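PDB 3EZY: dehydrogenase, which catalyses the NAD(+)-dependent oxidation of myo-inositol to scyllo-inosose and thus probably serves a myo-inositol degradation pathway. Local coordinates for residues Lys51-Lys54 with Glu58-Glu61; Tyr30-Ser33 with Arg39-Glu42; Asn123-Arg128 with Ala181-Gly186. All blocks are in the same frame, centred on the assembly; numbering follows the deposited sequence. Where two conformers were deposited one is given.

Contact 1: residues Lys51-Lys54 with Glu58-Glu61; sequences KAYK and ELIE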
loop_
_atom_site.group_PDB
_atom_site.type_symbol
_atom_site.label_atom_id
_atom_site.label_comp_id
_atom_site.label_asym_id
_atom_site.label_seq_id
_atom_site.Cartn_x
_atom_site.Cartn_y
_atom_site.Cartn_z
ATOM N N LYS A 51 47.274 -2.840 -15.025
ATOM C CA LYS A 51 48.227 -1.952 -14.373
ATOM C C LYS A 51 47.727 -1.507 -12.992
ATOM O O LYS A 51 46.556 -1.151 -12.813
ATOM C CB LYS A 51 48.439 -0.708 -15.240
ATOM C CG LYS A 51 49.039 -1.012 -16.601
ATOM C CD LYS A 51 50.483 -1.561 -16.476
ATOM C CE LYS A 51 51.267 -0.833 -15.378
ATOM N NZ LYS A 51 52.704 -1.240 -15.292
ATOM N N ALA A 52 48.614 -1.493 -12.018
ATOM C CA ALA A 52 48.250 -0.968 -10.725
ATOM C C ALA A 52 49.309 0.045 -10.379
ATOM O O ALA A 52 50.487 -0.267 -10.427
ATOM C CB ALA A 52 48.214 -2.100 -9.689
ATOM N N TYR A 53 48.907 1.256 -10.025
ATOM C CA TYR A 53 49.859 2.330 -9.754
ATOM C C TYR A 53 49.724 2.890 -8.352
ATOM O O TYR A 53 48.630 3.301 -7.948
ATOM C CB TYR A 53 49.620 3.487 -10.740
ATOM C CG TYR A 53 49.911 3.175 -12.184
ATOM C CD1 TYR A 53 51.237 3.067 -12.643
ATOM C CD2 TYR A 53 48.890 3.052 -13.104
ATOM C CE1 TYR A 53 51.519 2.811 -13.981
ATOM C CE2 TYR A 53 49.156 2.785 -14.442
ATOM C CZ TYR A 53 50.481 2.668 -14.872
ATOM O OH TYR A 53 50.766 2.420 -16.203
ATOM N N LYS A 54 50.836 2.969 -7.627
ATOM C CA LYS A 54 50.857 3.642 -6.327
ATOM C C LYS A 54 50.662 5.140 -6.471
ATOM O O LYS A 54 49.975 5.772 -5.673
ATOM C CB LYS A 54 52.182 3.393 -5.592
ATOM C CG LYS A 54 52.280 2.044 -4.957
ATOM C CD LYS A 54 53.630 1.888 -4.224
ATOM C CE LYS A 54 54.017 3.208 -3.520
ATOM N NZ LYS A 54 54.747 2.927 -2.226
ATOM N N GLU A 58 51.011 8.723 -12.362
ATOM C CA GLU A 58 51.403 7.685 -13.308
ATOM C C GLU A 58 50.186 7.051 -14.003
ATOM O O GLU A 58 50.238 6.702 -15.186
ATOM C CB GLU A 58 52.230 6.609 -12.615
ATOM C CG GLU A 58 53.514 7.128 -11.948
ATOM C CD GLU A 58 54.435 7.892 -12.903
ATOM O OE1 GLU A 58 54.226 7.828 -14.132
ATOM O OE2 GLU A 58 55.379 8.564 -12.418
ATOM N N LEU A 59 49.089 6.856 -13.270
ATOM C CA LEU A 59 47.880 6.351 -13.920
ATOM C C LEU A 59 47.358 7.354 -14.975
ATOM O O LEU A 59 47.035 7.013 -16.133
ATOM C CB LEU A 59 46.787 6.018 -12.851
ATOM C CG LEU A 59 45.465 5.445 -13.410
ATOM C CD1 LEU A 59 44.775 4.456 -12.435
ATOM C CD2 LEU A 59 44.486 6.568 -13.852
ATOM N N ILE A 60 47.215 8.597 -14.571
ATOM C CA ILE A 60 46.706 9.622 -15.469
ATOM C C ILE A 60 47.558 9.798 -16.737
ATOM O O ILE A 60 47.025 10.057 -17.817
ATOM C CB ILE A 60 46.594 10.956 -14.704
ATOM C CG1 ILE A 60 45.443 10.849 -13.685
ATOM C CG2 ILE A 60 46.465 12.139 -15.674
ATOM C CD1 ILE A 60 45.545 11.813 -12.544
ATOM N N GLU A 61 48.876 9.666 -16.607
ATOM C CA GLU A 61 49.805 9.875 -17.747
ATOM C C GLU A 61 49.965 8.622 -18.617
ATOM O O GLU A 61 50.462 8.690 -19.739
ATOM C CB GLU A 61 51.160 10.409 -17.233
ATOM C CG GLU A 61 51.074 11.838 -16.639
ATOM C CD GLU A 61 52.193 12.147 -15.641
ATOM O OE1 GLU A 61 53.292 11.570 -15.766
ATOM O OE2 GLU A 61 51.988 12.973 -14.727
#
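Tyr53 lays its ring against the helical turn Glu58-Glu61, and nearly all of the 153 Å² buried here involves this ring together with Leu59 and Glu58. The two backbones come nearest at Tyr53 and Leu59, whose CA atoms are 6.1 Å apart. One ring face looks onto the peptide that links Glu58 to Leu59: Leu59 N stands 3.8 Å above the ring plane and Glu58 O 4.0 Å above it, both displaced toward the rim. The ring thus packs on helix backbone as well as on side chains.

The two delta carbons, CD1 and CD2, divide the remaining contacts. Tyr53 CD2 meets Leu59 at the root of its side chain, 3.5 Å from Leu59 CA and scarcely farther from CB. On the other flank Tyr53 CD1 touches Glu58 CB at 3.7 Å. Only the aliphatic base of Glu58 meets the ring; in the conformer described the chain bends at its second torsion (chi2 -55°) and carries the carboxylate away from the strand. Tyr53 CB already points at the helix, and CG anti to the carbonyl carbon (chi1 -66°) sets the ring's place over the Glu58-Leu59 peptide. Both side chains of the helix run roughly at right angles to that of the tyrosine.

The polar end of the ring is held from beyond the two segments: Tyr53 OH hydrogen-bonds to OD2 of Asp62, just past the helix, which would limit any sliding of the ring.

Strand 51-53 is the outermost strand of the parallel Rossmann sheet within the chain, and helix 56-61 follows it directly. Leu59 reaches further inward to Ala31 and Ser33 of strand 27-33 and to Ile8 of strand 3-8, while Ala52 faces helix 37-47 through Leu40 and Lys44.

Contact 2: residues Tyr30-Ser33 with Arg39-Glu42; sequences YAIS and RLRE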
loop_
_atom_site.group_PDB
_atom_site.type_symbol
_atom_site.label_atom_id
_atom_site.label_comp_id
_atom_site.label_asym_id
_atom_site.label_seq_id
_atom_site.Cartn_x
_atom_site.Cartn_y
_atom_site.Cartn_z
ATOM N N TYR A 30 41.370 -0.916 -16.987
ATOM C CA TYR A 30 42.741 -1.114 -17.437
ATOM C C TYR A 30 43.736 -0.864 -16.323
ATOM O O TYR A 30 44.780 -1.521 -16.269
ATOM C CB TYR A 30 43.060 -0.209 -18.631
ATOM C CG TYR A 30 44.518 -0.194 -19.021
ATOM C CD1 TYR A 30 45.043 -1.183 -19.833
ATOM C CD2 TYR A 30 45.370 0.801 -18.577
ATOM C CE1 TYR A 30 46.372 -1.185 -20.194
ATOM C CE2 TYR A 30 46.699 0.808 -18.928
ATOM C CZ TYR A 30 47.191 -0.186 -19.743
ATOM O OH TYR A 30 48.526 -0.183 -20.116
ATOM N N ALA A 31 43.454 0.125 -15.479
ATOM C CA ALA A 31 44.397 0.506 -14.418
ATOM C C ALA A 31 43.691 0.889 -13.136
ATOM O O ALA A 31 42.606 1.454 -13.156
ATOM C CB ALA A 31 45.301 1.669 -14.872
ATOM N N ILE A 32 44.340 0.603 -12.018
ATOM C CA ILE A 32 43.854 1.056 -10.737
ATOM C C ILE A 32 44.982 1.734 -9.981
ATOM O O ILE A 32 46.175 1.489 -10.249
ATOM C CB ILE A 32 43.276 -0.121 -9.885
ATOM C CG1 ILE A 32 44.304 -1.285 -9.749
ATOM C CG2 ILE A 32 41.935 -0.564 -10.435
ATOM C CD1 ILE A 32 43.877 -2.361 -8.764
ATOM N N SER A 33 44.621 2.594 -9.042
ATOM C CA SER A 33 45.622 3.260 -8.241
ATOM C C SER A 33 45.026 3.440 -6.861
ATOM O O SER A 33 43.827 3.713 -6.730
ATOM C CB SER A 33 46.006 4.628 -8.827
ATOM O OG SER A 33 46.847 5.353 -7.941
ATOM N N ARG A 39 45.976 -3.181 -0.453
ATOM C CA ARG A 39 44.714 -2.908 -1.144
ATOM C C ARG A 39 44.905 -2.973 -2.668
ATOM O O ARG A 39 44.233 -3.743 -3.363
ATOM C CB ARG A 39 44.197 -1.533 -0.714
ATOM C CG ARG A 39 42.762 -1.173 -1.222
ATOM C CD ARG A 39 41.703 -2.108 -0.654
ATOM N NE ARG A 39 40.385 -1.850 -1.230
ATOM C CZ ARG A 39 39.402 -2.746 -1.291
ATOM N NH1 ARG A 39 39.592 -3.975 -0.796
ATOM N NH2 ARG A 39 38.221 -2.423 -1.851
ATOM N N LEU A 40 45.839 -2.170 -3.178
ATOM C CA LEU A 40 46.215 -2.202 -4.587
ATOM C C LEU A 40 46.556 -3.628 -5.106
ATOM O O LEU A 40 46.004 -4.079 -6.107
ATOM C CB LEU A 40 47.420 -1.297 -4.770
ATOM C CG LEU A 40 47.781 -0.929 -6.209
ATOM C CD1 LEU A 40 46.530 -0.303 -6.860
ATOM C CD2 LEU A 40 48.949 0.048 -6.176
ATOM N N ARG A 41 47.480 -4.326 -4.422
ATOM C CA ARG A 41 47.854 -5.704 -4.753
ATOM C C ARG A 41 46.647 -6.616 -4.812
ATOM O O ARG A 41 46.459 -7.398 -5.766
ATOM C CB ARG A 41 48.665 -6.334 -3.608
ATOM C CG ARG A 41 50.101 -6.062 -3.521
ATOM C CD ARG A 41 50.624 -6.914 -2.355
ATOM N NE ARG A 41 51.243 -8.150 -2.804
ATOM C CZ ARG A 41 52.195 -8.800 -2.121
ATOM N NH1 ARG A 41 52.620 -8.326 -0.967
ATOM N NH2 ARG A 41 52.746 -9.911 -2.598
ATOM N N GLU A 42 45.862 -6.581 -3.740
ATOM C CA GLU A 42 44.728 -7.486 -3.662
ATOM C C GLU A 42 43.703 -7.236 -4.752
ATOM O O GLU A 42 43.194 -8.176 -5.349
ATOM C CB GLU A 42 44.118 -7.475 -2.263
ATOM C CG GLU A 42 44.954 -8.379 -1.349
ATOM C CD GLU A 42 44.783 -8.080 0.133
ATOM O OE1 GLU A 42 43.866 -7.295 0.494
ATOM O OE2 GLU A 42 45.564 -8.643 0.935
#
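The strand end at Ile32 and Ser33 runs beside one turn of the helix at Leu40, the backbones coming nearest between Ser33 and Leu40 with their CA atoms 6.6 Å apart. The side chains that meet are aliphatic and the contact is buried, with 129 Å² covered in all, of which Leu40 supplies 69 Å².

One methyl group does most of the work. Leu40 CD1 packs 3.8 Å from Ile32 CG1, and it also lies 3.9 Å from Ser33 CA, so the same branch bridges two consecutive strand residues. Leu40 has CG anti to its backbone N (chi1 -166°), a setting that directs the branched end at the strand although the CA-CB bond itself does not aim there. Ile32 answers with its longer branch: CG1 sits between the backbone N and the carbonyl carbon (chi1 53°), and the chain extends from there so that Ile32 CD1 arrives 3.8 Å from Leu40 O. The two side chains slide past one another in opposite directions, and contact is thus made along their flanks.

Ser33 takes part through its backbone, since its CB points away from the helix. Its OG is hydrogen-bonded to the carbonyl oxygen of Tyr53 on the adjoining strand, which satisfies this buried hydroxyl.

Strand 27-33, helix 37-47 and strand 51-53 form a beta-alpha-beta unit of the Rossmann fold, and this contact packs its helix on its first strand. Leu40 also touches Ala52 of the second strand, while Ala31 and Ser33 turn to Leu59 of helix 56-61. Strand 27-33 is hydrogen-bonded to strand 3-8 along one edge and to strand 51-53 along the other.

Contact 3: residues Asn123-Arg128 with Ala181-Gly186; sequences NRRFDR and ARYIMG
Arg125 runs across the Tyr183 ring, with CD over one face. CB starts 3.9 Å from Tyr183 CZ, near the phenol end, and CG lies a similar distance from CD2. With CG to NE extended (chi3 -178°), CD makes a CH-pi contact 3.8 Å from the ring centroid and 17° off the ring normal. Arg125 NE is 3.9 Å from Tyr183 CG, and CZ 3.8 Å from Tyr183 CD1. These contacts tie the 3-10 turn at 123-126, which follows the last strand of the Rossmann sheet, to the end of helix 174-185, in the C-terminal domain of this Gfo/Idh/MocA protein. At the tip, Arg125 NH1 stands 3.6 Å from Tyr183 CD1, with guanidinium and ring planes 23° apart. NH2 forms a salt bridge with Asp179, one turn earlier on that helix, and lies 4.2 Å from NH1 of Arg182. That neighbouring arginine is itself paired with Glu188 and Asp308, which probably offsets the like charges. A serine in place of Tyr183 would probably leave the arginine's methylenes without their flat support and its guanidinium held mainly by its polar partners. The ring also has Lys134 in a cation-pi contact.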
loop_
_atom_site.group_PDB
_atom_site.type_symbol
_atom_site.label_atom_id
_atom_site.label_comp_id
_atom_site.label_asym_id
_atom_site.label_seq_id
_atom_site.Cartn_x
_atom_site.Cartn_y
_atom_site.Cartn_z
ATOM N N ASN A 123 25.275 10.362 -8.210
ATOM C CA ASN A 123 24.697 9.087 -8.629
ATOM C C ASN A 123 23.180 8.972 -8.452
ATOM O O ASN A 123 22.539 8.215 -9.149
ATOM C CB ASN A 123 25.371 7.904 -7.889
ATOM C CG ASN A 123 25.169 7.976 -6.380
ATOM O OD1 ASN A 123 25.669 8.898 -5.733
ATOM N ND2 ASN A 123 24.434 7.013 -5.810
ATOM N N ARG A 124 22.595 9.684 -7.505
ATOM C CA ARG A 124 21.152 9.519 -7.293
ATOM C C ARG A 124 20.329 10.014 -8.483
ATOM O O ARG A 124 19.156 9.672 -8.569
ATOM C CB ARG A 124 20.664 10.184 -5.987
ATOM C CG ARG A 124 21.509 9.782 -4.761
ATOM C CD ARG A 124 20.934 10.263 -3.429
ATOM N NE ARG A 124 21.897 9.973 -2.335
ATOM C CZ ARG A 124 21.893 10.593 -1.151
ATOM N NH1 ARG A 124 20.953 11.506 -0.886
ATOM N NH2 ARG A 124 22.809 10.293 -0.221
ATOM N N ARG A 125 20.897 10.829 -9.383
ATOM C CA ARG A 125 20.109 11.157 -10.604
ATOM C C ARG A 125 19.829 9.907 -11.405
ATOM O O ARG A 125 19.000 9.960 -12.297
ATOM C CB ARG A 125 20.826 12.098 -11.556
ATOM C CG ARG A 125 21.102 13.471 -10.966
ATOM C CD ARG A 125 21.464 14.437 -12.065
ATOM N NE ARG A 125 21.797 15.765 -11.550
ATOM C CZ ARG A 125 21.876 16.832 -12.334
ATOM N NH1 ARG A 125 21.714 16.668 -13.627
ATOM N NH2 ARG A 125 22.150 18.047 -11.831
ATOM N N PHE A 126 20.567 8.804 -11.133
ATOM C CA PHE A 126 20.437 7.625 -11.958
ATOM C C PHE A 126 19.751 6.507 -11.222
ATOM O O PHE A 126 19.762 5.389 -11.718
ATOM C CB PHE A 126 21.824 7.163 -12.504
ATOM C CG PHE A 126 22.539 8.252 -13.297
ATOM C CD1 PHE A 126 22.292 8.407 -14.654
ATOM C CD2 PHE A 126 23.381 9.168 -12.652
ATOM C CE1 PHE A 126 22.911 9.426 -15.389
ATOM C CE2 PHE A 126 24.017 10.190 -13.376
ATOM C CZ PHE A 126 23.776 10.312 -14.755
ATOM N N ASP A 127 19.249 6.778 -10.013
ATOM C CA ASP A 127 18.313 5.883 -9.294
ATOM C C ASP A 127 17.040 5.690 -10.141
ATOM O O ASP A 127 16.415 6.659 -10.588
ATOM C CB ASP A 127 17.984 6.526 -7.917
ATOM C CG ASP A 127 16.929 5.749 -7.111
ATOM O OD1 ASP A 127 15.743 5.711 -7.524
ATOM O OD2 ASP A 127 17.263 5.211 -6.028
ATOM N N ARG A 128 16.664 4.445 -10.436
ATOM C CA ARG A 128 15.554 4.265 -11.363
ATOM C C ARG A 128 14.252 4.944 -10.900
ATOM O O ARG A 128 13.484 5.404 -11.746
ATOM C CB ARG A 128 15.272 2.777 -11.664
ATOM C CG ARG A 128 14.858 2.001 -10.435
ATOM C CD ARG A 128 14.962 0.479 -10.615
ATOM N NE ARG A 128 13.793 -0.066 -11.296
ATOM C CZ ARG A 128 13.764 -0.439 -12.577
ATOM N NH1 ARG A 128 12.636 -0.934 -13.094
ATOM N NH2 ARG A 128 14.862 -0.331 -13.340
ATOM N N ALA A 181 17.115 18.566 -6.143
ATOM C CA ALA A 181 16.175 19.663 -6.267
ATOM C C ALA A 181 16.230 20.351 -7.614
ATOM O O ALA A 181 15.189 20.603 -8.220
ATOM C CB ALA A 181 16.384 20.694 -5.110
ATOM N N ARG A 182 17.439 20.719 -8.056
ATOM C CA ARG A 182 17.638 21.394 -9.324
ATOM C C ARG A 182 17.257 20.449 -10.459
ATOM O O ARG A 182 16.600 20.852 -11.401
ATOM C CB ARG A 182 19.112 21.803 -9.507
ATOM C CG ARG A 182 19.551 22.870 -8.489
ATOM C CD ARG A 182 21.020 23.291 -8.719
ATOM N NE ARG A 182 21.223 23.883 -10.035
ATOM C CZ ARG A 182 21.905 23.334 -11.036
ATOM N NH1 ARG A 182 22.467 22.136 -10.901
ATOM N NH2 ARG A 182 22.015 23.999 -12.195
ATOM N N TYR A 183 17.687 19.198 -10.361
ATOM C CA TYR A 183 17.422 18.215 -11.400
ATOM C C TYR A 183 15.926 17.936 -11.558
ATOM O O TYR A 183 15.414 17.864 -12.683
ATOM C CB TYR A 183 18.105 16.948 -10.986
ATOM C CG TYR A 183 17.893 15.738 -11.838
ATOM C CD1 TYR A 183 18.299 15.695 -13.186
ATOM C CD2 TYR A 183 17.384 14.578 -11.258
ATOM C CE1 TYR A 183 18.135 14.532 -13.931
ATOM C CE2 TYR A 183 17.224 13.442 -11.980
ATOM C CZ TYR A 183 17.588 13.421 -13.299
ATOM O OH TYR A 183 17.403 12.243 -13.956
ATOM N N ILE A 184 15.226 17.787 -10.434
ATOM C CA ILE A 184 13.789 17.488 -10.486
ATOM C C ILE A 184 12.976 18.714 -10.931
ATOM O O ILE A 184 12.057 18.591 -11.726
ATOM C CB ILE A 184 13.228 17.040 -9.117
ATOM C CG1 ILE A 184 13.918 15.757 -8.591
ATOM C CG2 ILE A 184 11.662 16.934 -9.146
ATOM C CD1 ILE A 184 13.772 14.546 -9.422
ATOM N N MET A 185 13.304 19.889 -10.405
ATOM C CA MET A 185 12.454 21.054 -10.627
ATOM C C MET A 185 12.746 21.812 -11.923
ATOM O O MET A 185 11.904 22.592 -12.368
ATOM C CB MET A 185 12.468 22.012 -9.434
ATOM C CG MET A 185 11.846 21.408 -8.132
ATOM S SD MET A 185 10.079 20.936 -8.121
ATOM C CE MET A 185 9.528 22.490 -7.430
ATOM N N GLY A 186 13.918 21.581 -12.507
ATOM C CA GLY A 186 14.237 22.129 -13.801
ATOM C C GLY A 186 14.460 23.634 -13.750
ATOM O O GLY A 186 14.377 24.312 -14.771
#

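Contacts 1 and 2 belong together: their centres are 9 Å apart, and both pack a helix on the Rossmann sheet near its edge, at the neighbouring strands 51-53 and 27-33. A probable hydrogen bond, Tyr53 N to Ile32 O (2.8 Å), joins them. Contact 2 is buried and aliphatic in its side chains, whereas contact 1, on the outermost strand, is partly buried and built on an aromatic ring. Contact 3, also partly buried, has its centre about 33 and 32 Å from those of contacts 1 and 2 and closer to the chain's centre. It joins segments distant in sequence through an arginine chain on a tyrosine ring, with acidic partners from outside the segments.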